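Local coordinates for rieske iron-sulfur protein soxF (Sulfolobus acidocaldarius, PDB 1JM1) that probably carries electrons in an archaeal respiratory chain through a Rieske [2Fe-2S] cluster, as the soluble domain of an iron-sulfur protein, at residues 12-17 with 161-166. Residues are numbered along the deposited sequence; the frame is centred on the assembly and turned at random. Where two conformers were deposited one is given.
Sequences RYKVAN and DIYAVG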
loop_
_atom_site.group_PDB
_atom_site.type_symbol
_atom_site.label_atom_id
_atom_site.label_comp_id
_atom_site.label_asym_id
_atom_site.label_seq_id
_atom_site.Cartn_x
_atom_site.Cartn_y
_atom_site.Cartn_z
ATOM N N ARG A 12 -7.843 12.815 6.022
ATOM C CA ARG A 12 -6.514 12.715 6.603
ATOM C C ARG A 12 -6.654 11.800 7.817
ATOM O O ARG A 12 -7.286 12.144 8.795
ATOM C CB ARG A 12 -6.032 14.113 6.960
ATOM C CG ARG A 12 -4.659 14.179 7.648
ATOM C CD ARG A 12 -4.275 15.647 7.837
ATOM N NE ARG A 12 -2.992 15.786 8.526
ATOM C CZ ARG A 12 -1.840 15.794 7.893
ATOM N NH1 ARG A 12 -1.704 15.665 6.570
ATOM N NH2 ARG A 12 -0.731 15.928 8.640
ATOM N N TYR A 13 -6.063 10.606 7.760
ATOM C CA TYR A 13 -6.187 9.557 8.753
ATOM C C TYR A 13 -4.842 9.217 9.333
ATOM O O TYR A 13 -3.921 8.886 8.598
ATOM C CB TYR A 13 -6.800 8.274 8.101
ATOM C CG TYR A 13 -6.701 7.023 8.924
ATOM C CD1 TYR A 13 -7.497 6.987 10.085
ATOM C CD2 TYR A 13 -5.859 5.932 8.652
ATOM C CE1 TYR A 13 -7.434 5.855 10.891
ATOM C CE2 TYR A 13 -5.780 4.828 9.484
ATOM C CZ TYR A 13 -6.582 4.798 10.578
ATOM O OH TYR A 13 -6.469 3.677 11.440
ATOM N N LYS A 14 -4.691 9.224 10.660
ATOM C CA LYS A 14 -3.455 8.831 11.281
ATOM C C LYS A 14 -3.284 7.327 11.265
ATOM O O LYS A 14 -4.085 6.584 11.861
ATOM C CB LYS A 14 -3.465 9.314 12.755
ATOM C CG LYS A 14 -2.086 9.093 13.391
ATOM C CD LYS A 14 -2.111 9.423 14.901
ATOM C CE LYS A 14 -2.612 10.824 15.217
ATOM N NZ LYS A 14 -2.400 11.141 16.653
ATOM N N VAL A 15 -2.271 6.850 10.617
ATOM C CA VAL A 15 -1.975 5.417 10.525
ATOM C C VAL A 15 -1.253 4.942 11.772
ATOM O O VAL A 15 -1.622 3.962 12.408
ATOM C CB VAL A 15 -1.159 5.087 9.261
ATOM C CG1 VAL A 15 -0.817 3.584 9.250
ATOM C CG2 VAL A 15 -1.906 5.441 8.020
ATOM N N ALA A 16 -0.142 5.621 12.103
ATOM C CA ALA A 16 0.748 5.215 13.175
ATOM C C ALA A 16 1.763 6.330 13.388
ATOM O O ALA A 16 1.990 7.135 12.494
ATOM C CB ALA A 16 1.525 3.944 12.835
ATOM N N ASN A 17 2.414 6.338 14.548
ATOM C CA ASN A 17 3.586 7.163 14.733
ATOM C C ASN A 17 4.798 6.440 14.192
ATOM O O ASN A 17 4.875 5.205 14.258
ATOM C CB ASN A 17 3.734 7.455 16.251
ATOM C CG ASN A 17 4.806 8.507 16.499
ATOM O OD1 ASN A 17 5.987 8.179 16.636
ATOM N ND2 ASN A 17 4.379 9.751 16.546
ATOM N N ASP A 161 3.839 11.605 13.479
ATOM C CA ASP A 161 2.707 10.831 13.008
ATOM C C ASP A 161 2.698 10.749 11.505
ATOM O O ASP A 161 2.969 11.701 10.765
ATOM C CB ASP A 161 1.432 11.452 13.539
ATOM C CG ASP A 161 1.238 11.198 15.048
ATOM O OD1 ASP A 161 1.748 10.217 15.576
ATOM O OD2 ASP A 161 0.546 12.061 15.637
ATOM N N ILE A 162 2.359 9.545 11.033
ATOM C CA ILE A 162 2.193 9.220 9.605
ATOM C C ILE A 162 0.724 9.165 9.268
ATOM O O ILE A 162 -0.021 8.394 9.905
ATOM C CB ILE A 162 2.849 7.850 9.287
ATOM C CG1 ILE A 162 4.336 7.849 9.620
ATOM C CG2 ILE A 162 2.595 7.454 7.848
ATOM C CD1 ILE A 162 4.938 6.456 9.783
ATOM N N TYR A 163 0.313 9.964 8.305
ATOM C CA TYR A 163 -1.073 10.057 7.879
ATOM C C TYR A 163 -1.238 9.477 6.462
ATOM O O TYR A 163 -0.379 9.693 5.594
ATOM C CB TYR A 163 -1.519 11.523 7.828
ATOM C CG TYR A 163 -1.627 12.148 9.205
ATOM C CD1 TYR A 163 -0.537 12.706 9.839
ATOM C CD2 TYR A 163 -2.818 12.103 9.914
ATOM C CE1 TYR A 163 -0.671 13.243 11.087
ATOM C CE2 TYR A 163 -2.948 12.631 11.175
ATOM C CZ TYR A 163 -1.857 13.196 11.794
ATOM O OH TYR A 163 -2.010 13.731 13.021
ATOM N N ALA A 164 -2.366 8.822 6.236
ATOM C CA ALA A 164 -2.830 8.499 4.902
ATOM C C ALA A 164 -3.728 9.642 4.431
ATOM O O ALA A 164 -4.592 10.085 5.170
ATOM C CB ALA A 164 -3.607 7.178 4.920
ATOM N N VAL A 165 -3.473 10.112 3.213
ATOM C CA VAL A 165 -4.144 11.325 2.690
ATOM C C VAL A 165 -4.745 11.166 1.318
ATOM O O VAL A 165 -5.422 12.089 0.849
ATOM C CB VAL A 165 -3.195 12.543 2.750
ATOM C CG1 VAL A 165 -2.804 12.824 4.192
ATOM C CG2 VAL A 165 -1.979 12.366 1.846
ATOM N N GLY A 166 -4.516 10.053 0.622
ATOM C CA GLY A 166 -5.175 9.836 -0.647
ATOM C C GLY A 166 -4.732 8.506 -1.237
ATOM O O GLY A 166 -4.030 7.752 -0.604
#
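Tyr-13 to Asn-17 pair antiparallel with Asp-161 to Ala-164, joining an N-terminal edge strand to the middle strand of a three-stranded sheet, away from the iron-sulfur cluster. Tyr-13 and Ala-164 exchange two backbone hydrogen bonds, the Tyr-13 N to Ala-164 O one nearly straight (170°). Val-15 N gives to Ile-162 O, and Ile-162 N to Ala-16 O, each at 2.8 Å. Val-15 and Ala-16 thus both face Ile-162, a classic beta bulge that shifts the register by one between Lys-14 and Ala-16. Val-15 CG2 meets Ala-164 CB at 3.9 Å, and Phe-35 of strand 32-36 touches both side chains.

On the face bearing Lys-14 and Tyr-163, the extended chain of Arg-12 runs over the Tyr-163 ring, NE above its centre. The guanidinium lies nearly flat on it, planes 21° apart, in a cation-pi stack with Arg-12 CZ 4.1 Å from the ring centroid; NH1 also forms a salt bridge with Asp-154 OD2 on strand 151-155. Lys-14 CB packs against Tyr-163 CE2 at 3.7 Å. An alanine in place of Tyr-163 would probably leave the Arg-12 guanidinium without its stacking partner and Lys-14 CB without the ring atoms beside it.

Farther along, in one of its two conformers, Lys-14 bends at chi3 (-55°), and its NZ makes a salt bridge to Asp-161 OD2 (3.2 Å) whose hydrogen bond is weak. The other carboxylate oxygen, OD1, accepts Asn-17 ND2 at 2.8 Å from above the carboxylate plane. Asn-17, also bonded through OD1 to Gln-19 N, is the N-cap of helix 18-28.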